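Local coordinates for oxidoreductase, short chain dehydrogenase/reductase family protein (Bifidobacterium adolescentis L2-32, PDB 6OW4) that catalyses the NADH-dependent interconversion of a 20-keto group and a 20beta-hydroxyl group on steroids, as a short-chain dehydrogenase/reductase, at the interface of chains A and B. Sequence-based numbering; all coordinates share one arbitrary frame. Chains: chain A/B, Oxidoreductase, short chain dehydrogenase/reductase family protein.

Contact 1 and contact 2 belong to one two-fold symmetric interface between identical chains, and the centres of their C-alpha atoms lie about 28 Å apart. They share no residue of the same chain, but both draw on the 3-10 helix 25-27: contact 1 uses B:Trp26 and B:Lys27, contact 2 uses A:Lys25. In contact 1 that element meets helices 52-63 and 77-91 of the partner; in contact 2 it meets the start of helix 262-273. Because each patch has a twin with the chains exchanged, each N-terminal segment touches two regions of its neighbour in the deposited four-chain assembly; the structure alone does not show whether this holds in solution.

Contact 1: the interface of chains A and B. Residues chain A 55-56, 59, 83, 86-87, 91; chain B 24, 26-27.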
ATOM      1  N   ARG A  55       1.169 -29.204  -0.045  1.00 13.98           N
ATOM      2  CA  ARG A  55       1.081 -30.483  -0.804  1.00 14.37           C
ATOM      3  C   ARG A  55       0.443 -30.233  -2.177  1.00 14.22           C
ATOM      4  O   ARG A  55       0.861 -30.885  -3.149  1.00 14.26           O
ATOM      5  CB  ARG A  55       0.339 -31.557  -0.000  1.00 14.46           C
ATOM      6  CG  ARG A  55      -1.155 -31.335   0.182  1.00 14.68           C
ATOM      7  CD  ARG A  55      -1.711 -32.393   1.115  1.00 14.74           C
ATOM      8  NE  ARG A  55      -3.150 -32.295   1.321  1.00 14.99           N
ATOM      9  CZ  ARG A  55      -3.752 -31.943   2.456  1.00 15.26           C
ATOM     10  NH1 ARG A  55      -3.048 -31.638   3.534  1.00 15.43           N
ATOM     11  NH2 ARG A  55      -5.071 -31.903   2.509  1.00 15.48           N
ATOM     12  N   ASN A  56      -0.519 -29.316  -2.262  1.00 14.21           N
ATOM     13  CA  ASN A  56      -1.256 -29.015  -3.519  1.00 14.31           C
ATOM     14  C   ASN A  56      -0.344 -28.230  -4.470  1.00 14.17           C
ATOM     15  O   ASN A  56      -0.391 -28.503  -5.685  1.00 14.37           O
ATOM     16  CB  ASN A  56      -2.575 -28.302  -3.231  1.00 14.39           C
ATOM     17  CG  ASN A  56      -3.655 -29.270  -2.799  1.00 14.66           C
ATOM     18  OD1 ASN A  56      -4.340 -29.846  -3.638  1.00 15.37           O
ATOM     19  ND2 ASN A  56      -3.813 -29.455  -1.499  1.00 14.38           N
ATOM     20  N   ALA A  59       2.174 -30.761  -5.803  1.00 14.67           N
ATOM     21  CA  ALA A  59       1.501 -31.641  -6.789  1.00 15.08           C
ATOM     22  C   ALA A  59       1.339 -30.902  -8.123  1.00 15.15           C
ATOM     23  O   ALA A  59       1.499 -31.543  -9.179  1.00 15.23           O
ATOM     24  CB  ALA A  59       0.171 -32.108  -6.251  1.00 15.05           C
ATOM     25  N   LEU A  83       2.600 -39.249   0.526  1.00 23.30           N
ATOM     26  CA  LEU A  83       2.318 -38.180  -0.472  1.00 23.09           C
ATOM     27  C   LEU A  83       3.355 -38.231  -1.600  1.00 23.54           C
ATOM     28  O   LEU A  83       2.949 -38.206  -2.776  1.00 22.68           O
ATOM     29  CB  LEU A  83       2.335 -36.815   0.224  1.00 22.36           C
ATOM     30  CG  LEU A  83       1.094 -36.476   1.049  1.00 21.88           C
ATOM     31  CD1 LEU A  83       1.329 -35.232   1.890  1.00 21.10           C
ATOM     32  CD2 LEU A  83      -0.118 -36.286   0.152  1.00 22.03           C
ATOM     33  N   ASP A  86       2.828 -41.159  -3.900  1.00 26.48           N
ATOM     34  CA  ASP A  86       1.564 -40.931  -4.651  1.00 25.59           C
ATOM     35  C   ASP A  86       1.829 -40.011  -5.851  1.00 24.19           C
ATOM     36  O   ASP A  86       1.399 -40.353  -6.970  1.00 24.57           O
ATOM     37  CB  ASP A  86       0.490 -40.342  -3.732  1.00 25.54           C
ATOM     38  CG  ASP A  86      -0.920 -40.436  -4.285  1.00 25.75           C
ATOM     39  OD1 ASP A  86      -1.071 -40.872  -5.443  1.00 26.00           O
ATOM     40  OD2 ASP A  86      -1.857 -40.078  -3.546  1.00 27.12           O
ATOM     41  N   MET A  87       2.512 -38.888  -5.624  1.00 22.58           N
ATOM     42  CA  MET A  87       2.747 -37.835  -6.645  1.00 22.36           C
ATOM     43  C   MET A  87       3.724 -38.351  -7.710  1.00 23.27           C
ATOM     44  O   MET A  87       3.487 -38.075  -8.904  1.00 23.33           O
ATOM     45  CB  MET A  87       3.289 -36.559  -5.993  1.00 21.88           C
ATOM     46  CG  MET A  87       2.261 -35.864  -5.111  1.00 21.44           C
ATOM     47  SD  MET A  87       2.889 -34.356  -4.333  1.00 20.48           S
ATOM     48  CE  MET A  87       1.631 -34.084  -3.088  1.00 20.06           C
ATOM     49  N   PHE A  91       2.449 -38.448 -11.646  1.00 24.82           N
ATOM     50  CA  PHE A  91       3.034 -37.399 -12.524  1.00 25.28           C
ATOM     51  C   PHE A  91       4.351 -37.867 -13.160  1.00 26.27           C
ATOM     52  O   PHE A  91       4.793 -37.199 -14.116  1.00 27.66           O
ATOM     53  CB  PHE A  91       3.198 -36.103 -11.729  1.00 25.02           C
ATOM     54  CG  PHE A  91       1.969 -35.719 -10.944  1.00 23.96           C
ATOM     55  CD1 PHE A  91       0.731 -35.650 -11.563  1.00 23.57           C
ATOM     56  CD2 PHE A  91       2.045 -35.448  -9.586  1.00 23.96           C
ATOM     57  CE1 PHE A  91      -0.403 -35.308 -10.842  1.00 23.67           C
ATOM     58  CE2 PHE A  91       0.910 -35.109  -8.867  1.00 23.85           C
ATOM     59  CZ  PHE A  91      -0.311 -35.038  -9.497  1.00 23.82           C
TER
ATOM     60  N   ASP B  24      -7.698 -31.861  -2.292  1.00 20.10           N
ATOM     61  CA  ASP B  24      -6.622 -32.533  -3.072  1.00 20.23           C
ATOM     62  C   ASP B  24      -7.175 -32.987  -4.426  1.00 20.58           C
ATOM     63  O   ASP B  24      -7.283 -34.209  -4.646  1.00 20.75           O
ATOM     64  CB  ASP B  24      -6.029 -33.690  -2.265  1.00 20.70           C
ATOM     65  CG  ASP B  24      -5.413 -33.243  -0.951  1.00 20.43           C
ATOM     66  OD1 ASP B  24      -4.320 -32.648  -0.989  1.00 19.90           O
ATOM     67  OD2 ASP B  24      -6.046 -33.465   0.099  1.00 21.40           O
ATOM     68  N   TRP B  26      -5.770 -32.976  -7.237  1.00 21.88           N
ATOM     69  CA  TRP B  26      -4.691 -33.705  -7.960  1.00 22.09           C
ATOM     70  C   TRP B  26      -4.864 -35.227  -7.822  1.00 22.92           C
ATOM     71  O   TRP B  26      -4.277 -35.957  -8.646  1.00 23.09           O
ATOM     72  CB  TRP B  26      -3.312 -33.242  -7.469  1.00 21.84           C
ATOM     73  CG  TRP B  26      -3.094 -33.409  -5.995  1.00 22.08           C
ATOM     74  CD1 TRP B  26      -3.367 -32.496  -5.018  1.00 21.76           C
ATOM     75  CD2 TRP B  26      -2.557 -34.562  -5.324  1.00 22.79           C
ATOM     76  NE1 TRP B  26      -3.041 -33.000  -3.789  1.00 22.31           N
ATOM     77  CE2 TRP B  26      -2.539 -34.265  -3.943  1.00 22.92           C
ATOM     78  CE3 TRP B  26      -2.090 -35.811  -5.751  1.00 23.76           C
ATOM     79  CZ2 TRP B  26      -2.070 -35.173  -2.992  1.00 23.15           C
ATOM     80  CZ3 TRP B  26      -1.628 -36.708  -4.809  1.00 24.45           C
ATOM     81  CH2 TRP B  26      -1.619 -36.392  -3.448  1.00 23.83           C
ATOM     82  N   LYS B  27      -5.625 -35.693  -6.824  1.00 24.02           N
ATOM     83  CA  LYS B  27      -5.918 -37.136  -6.598  1.00 25.44           C
ATOM     84  C   LYS B  27      -7.067 -37.583  -7.509  1.00 26.31           C
ATOM     85  O   LYS B  27      -7.391 -38.783  -7.488  1.00 26.11           O
ATOM     86  CB  LYS B  27      -6.237 -37.410  -5.125  1.00 26.30           C
ATOM     87  CG  LYS B  27      -5.104 -37.073  -4.167  1.00 26.65           C
ATOM     88  CD  LYS B  27      -5.094 -37.895  -2.903  1.00 27.81           C
ATOM     89  CE  LYS B  27      -6.260 -37.592  -1.989  1.00 28.68           C
ATOM     90  NZ  LYS B  27      -6.129 -38.305  -0.698  1.00 30.34           N
TER
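B:Trp26, on the 3-10 helix 25-27 of the N-terminal segment, lays its indole against helices 52-63 and 77-91 of chain A, both part of the Rossmann-type fold of the short-chain dehydrogenases; helix 52-63 begins within the glycine-rich cofactor motif. Chain A hides 124 Å² of B:Trp26. With CG between the backbone N and the carbonyl carbon (chi1 57°), the indole turns one face to A:Ala59, whose methyl CB stands 3.7 Å from the centroid of the five-membered ring of B:Trp26 in a CH-pi contact. On the same face the thioether methyl CE of A:Met87 lies over the rim of the six-membered ring, and the opposite face is backed by CG of B:Lys27 from its own chain. A:Leu83 brings its CD2 branch to B:Trp26 CZ2 at 3.9 Å, while A:Asp86 turns its carboxylate to the far end of the indole, OD2 lying 3.6 Å from B:Trp26 CZ3. At the other end A:Asn56 OD1 meets the ring edge in plane, the amide turned 71° from the indole. The CZ tip of A:Phe91 touches the CB of B:Trp26.

B:Asp24 is gripped side-on by the guanidinium of A:Arg55. A:Arg55 NE gives a bond of 2.6 Å to the carboxylate oxygen B:Asp24 OD1, nearly in the guanidinium plane and 162° at the hydrogen; its NH2 reaches B:Asp24 OD2 at 3.0 Å. Both oxygens use their syn lone pairs. The anti lone pair of OD1 takes the indole N-H, B:Trp26 NE1 lying 3.1 Å from B:Asp24 OD1, which may restrain the ring's rotation, though OD1 is tilted from the ring plane. A:Asn56 ND2 adds a weak bond to OD1.

Contact 2: the interface of chains A and B. Residues chain A 25, 36, 276, 278-279; chain B 256, 258, 261, 263-264, 267.
A:Tyr279, A:Ser278 and two lysines of chain A meet the loop and first turns of helix 262-273 of chain B. That helix and residues 276-279 lie in the C-terminal region of this short-chain dehydrogenase, the lysines in its N-terminal segment. The phenol OH of A:Tyr279 donates to the backbone O of B:Arg258 at 2.6 Å, in the carbonyl plane, and its ring slides past the guanidinium with the planes 34° apart, CD1 nearest NH1. A:Ser278 OG gives a 2.6 Å bond to the anti lone pair of B:Glu264 OE2. Along the helix, B:Ser267 OG donates to A:Ala276 O at 2.6 Å, on a carbonyl lone pair. Water 1 also bridges A:Ala276 O and B:Glu264 O.

B:Asp263 OD2 takes two lysine amino groups from opposite faces of its carboxylate: A:Lys36 NZ at 2.8 Å, and A:Lys25 NZ from above the plane, 38° out of it. A:Lys25 arrives as an extended chain, whereas A:Lys36 bends at its last torsion (chi4 -82°) to turn its NZ onto the oxygen. Two nearby positive charges would be expected to stabilise the ionised carboxylate.

Behind this shell, B:Arg258 holds B:Glu264 end-on. B:Arg258 NH1 bonds B:Glu264 OE1 at 2.9 Å and NH2 bonds OE2, both on syn lone pairs, so the carboxylate keeps the anti side of OE2 turned to A:Ser278. The backbone N of B:Thr261 donates to B:Glu264 OE1 at 3.0 Å, further fixing the group. B:Thr261 OG1 steadies the other acid, binding B:Asp263 OD1 at 2.6 Å. The one hydroxyl hydrogen of B:Ser267 must be shared or alternate between A:Ala276 O, the nearer, and B:Asp263 O, one turn earlier in the helix.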
ATOM      1  N   LYS A  25       6.723 -12.740 -30.465  1.00 30.30           N
ATOM      2  CA  LYS A  25       7.227 -14.142 -30.402  1.00 31.00           C
ATOM      3  C   LYS A  25       6.168 -15.108 -30.951  1.00 32.34           C
ATOM      4  O   LYS A  25       6.562 -16.151 -31.511  1.00 33.06           O
ATOM      5  CB  LYS A  25       7.602 -14.520 -28.966  1.00 29.71           C
ATOM      6  CG  LYS A  25       8.814 -13.793 -28.406  1.00 29.43           C
ATOM      7  CD  LYS A  25       9.257 -14.316 -27.058  1.00 29.80           C
ATOM      8  CE  LYS A  25      10.317 -13.449 -26.412  1.00 30.65           C
ATOM      9  NZ  LYS A  25      10.746 -13.986 -25.100  1.00 31.19           N
ATOM     10  N   LYS A  36       5.427 -21.591 -21.226  1.00 26.80           N
ATOM     11  CA  LYS A  36       6.014 -20.772 -20.130  1.00 26.80           C
ATOM     12  C   LYS A  36       5.565 -21.306 -18.762  1.00 25.49           C
ATOM     13  O   LYS A  36       6.255 -21.004 -17.766  1.00 24.80           O
ATOM     14  CB  LYS A  36       5.623 -19.301 -20.300  1.00 27.40           C
ATOM     15  CG  LYS A  36       6.228 -18.616 -21.517  1.00 28.82           C
ATOM     16  CD  LYS A  36       5.638 -17.256 -21.790  1.00 29.44           C
ATOM     17  CE  LYS A  36       6.535 -16.373 -22.632  1.00 31.20           C
ATOM     18  NZ  LYS A  36       7.586 -15.720 -21.815  1.00 32.19           N
ATOM     19  N   ALA A 276       6.354 -17.886 -16.876  1.00 18.60           N
ATOM     20  CA  ALA A 276       5.173 -17.014 -17.084  1.00 18.21           C
ATOM     21  C   ALA A 276       5.368 -15.700 -16.317  1.00 17.65           C
ATOM     22  O   ALA A 276       4.904 -14.652 -16.808  1.00 18.51           O
ATOM     23  CB  ALA A 276       3.917 -17.728 -16.650  1.00 17.98           C
ATOM     24  N   SER A 278       8.380 -14.333 -15.540  1.00 16.66           N
ATOM     25  CA  SER A 278       9.830 -14.101 -15.787  1.00 16.99           C
ATOM     26  C   SER A 278      10.240 -12.657 -15.459  1.00 17.06           C
ATOM     27  O   SER A 278      11.411 -12.463 -15.108  1.00 17.57           O
ATOM     28  CB  SER A 278      10.208 -14.458 -17.203  1.00 17.29           C
ATOM     29  OG  SER A 278       9.304 -13.879 -18.131  1.00 17.47           O
ATOM     30  N   TYR A 279       9.342 -11.674 -15.595  1.00 17.07           N
ATOM     31  CA  TYR A 279       9.645 -10.244 -15.317  1.00 16.91           C
ATOM     32  C   TYR A 279       8.963  -9.797 -14.017  1.00 16.17           C
ATOM     33  O   TYR A 279       8.906  -8.576 -13.766  1.00 16.53           O
ATOM     34  CB  TYR A 279       9.249  -9.361 -16.505  1.00 17.37           C
ATOM     35  CG  TYR A 279       9.984  -8.044 -16.562  1.00 17.60           C
ATOM     36  CD1 TYR A 279      11.366  -8.005 -16.657  1.00 18.03           C
ATOM     37  CD2 TYR A 279       9.307  -6.837 -16.510  1.00 17.61           C
ATOM     38  CE1 TYR A 279      12.057  -6.803 -16.699  1.00 18.12           C
ATOM     39  CE2 TYR A 279       9.982  -5.626 -16.553  1.00 17.83           C
ATOM     40  CZ  TYR A 279      11.362  -5.607 -16.647  1.00 17.94           C
ATOM     41  OH  TYR A 279      12.037  -4.421 -16.692  1.00 17.79           O
TER
ATOM     42  N   MET B 256      16.721  -6.195 -12.389  1.00 26.40           N
ATOM     43  CA  MET B 256      16.947  -7.172 -13.490  1.00 26.93           C
ATOM     44  C   MET B 256      17.680  -6.500 -14.661  1.00 28.19           C
ATOM     45  O   MET B 256      18.106  -7.235 -15.569  1.00 29.75           O
ATOM     46  CB  MET B 256      15.627  -7.776 -13.979  1.00 26.26           C
ATOM     47  CG  MET B 256      15.050  -8.811 -13.025  1.00 25.24           C
ATOM     48  SD  MET B 256      13.490  -9.549 -13.595  1.00 24.47           S
ATOM     49  CE  MET B 256      14.043 -10.371 -15.088  1.00 24.79           C
ATOM     50  N   ARG B 258      17.011  -4.879 -17.348  1.00 27.28           N
ATOM     51  CA  ARG B 258      16.504  -5.101 -18.727  1.00 26.85           C
ATOM     52  C   ARG B 258      15.029  -4.692 -18.789  1.00 26.92           C
ATOM     53  O   ARG B 258      14.348  -4.772 -17.744  1.00 25.67           O
ATOM     54  CB  ARG B 258      16.705  -6.558 -19.162  1.00 26.55           C
ATOM     55  CG  ARG B 258      15.813  -7.579 -18.465  1.00 25.74           C
ATOM     56  CD  ARG B 258      15.847  -8.906 -19.205  1.00 25.29           C
ATOM     57  NE  ARG B 258      15.040  -9.957 -18.598  1.00 24.69           N
ATOM     58  CZ  ARG B 258      13.714 -10.054 -18.673  1.00 24.18           C
ATOM     59  NH1 ARG B 258      13.003  -9.140 -19.313  1.00 24.32           N
ATOM     60  NH2 ARG B 258      13.095 -11.066 -18.091  1.00 23.99           N
ATOM     61  N   THR B 261       9.493  -7.836 -22.006  1.00 24.52           N
ATOM     62  CA  THR B 261       9.005  -8.100 -23.386  1.00 24.26           C
ATOM     63  C   THR B 261       7.486  -8.288 -23.328  1.00 23.75           C
ATOM     64  O   THR B 261       6.972  -8.605 -22.237  1.00 23.28           O
ATOM     65  CB  THR B 261       9.754  -9.277 -24.025  1.00 24.55           C
ATOM     66  OG1 THR B 261       9.711 -10.398 -23.143  1.00 24.03           O
ATOM     67  CG2 THR B 261      11.196  -8.944 -24.339  1.00 25.09           C
ATOM     68  N   ASP B 263       5.524 -10.547 -24.331  1.00 22.72           N
ATOM     69  CA  ASP B 263       5.114 -11.931 -23.966  1.00 23.18           C
ATOM     70  C   ASP B 263       5.118 -12.106 -22.439  1.00 21.76           C
ATOM     71  O   ASP B 263       4.353 -12.962 -21.948  1.00 20.86           O
ATOM     72  CB  ASP B 263       5.998 -12.978 -24.649  1.00 24.39           C
ATOM     73  CG  ASP B 263       7.473 -12.853 -24.316  1.00 25.56           C
ATOM     74  OD1 ASP B 263       8.045 -11.777 -24.594  1.00 26.07           O
ATOM     75  OD2 ASP B 263       8.039 -13.832 -23.787  1.00 27.04           O
ATOM     76  N   GLU B 264       5.942 -11.340 -21.717  1.00 21.16           N
ATOM     77  CA  GLU B 264       6.031 -11.393 -20.232  1.00 21.13           C
ATOM     78  C   GLU B 264       4.791 -10.728 -19.618  1.00 20.72           C
ATOM     79  O   GLU B 264       4.405 -11.124 -18.503  1.00 22.11           O
ATOM     80  CB  GLU B 264       7.327 -10.743 -19.747  1.00 21.21           C
ATOM     81  CG  GLU B 264       8.568 -11.480 -20.218  1.00 21.64           C
ATOM     82  CD  GLU B 264       9.872 -10.961 -19.637  1.00 22.01           C
ATOM     83  OE1 GLU B 264      10.194  -9.786 -19.882  1.00 21.65           O
ATOM     84  OE2 GLU B 264      10.554 -11.730 -18.925  1.00 22.54           O
ATOM     85  N   SER B 267       1.631 -13.326 -20.693  1.00 17.83           N
ATOM     86  CA  SER B 267       1.531 -14.497 -19.778  1.00 17.22           C
ATOM     87  C   SER B 267       0.825 -14.088 -18.477  1.00 16.50           C
ATOM     88  O   SER B 267       0.084 -14.927 -17.922  1.00 16.14           O
ATOM     89  CB  SER B 267       2.884 -15.127 -19.515  1.00 17.23           C
ATOM     90  OG  SER B 267       3.836 -14.162 -19.091  1.00 17.19           O
TER
HETATM   91  O   HOH W   1       6.190 -12.118 -16.577  1.00 21.42           O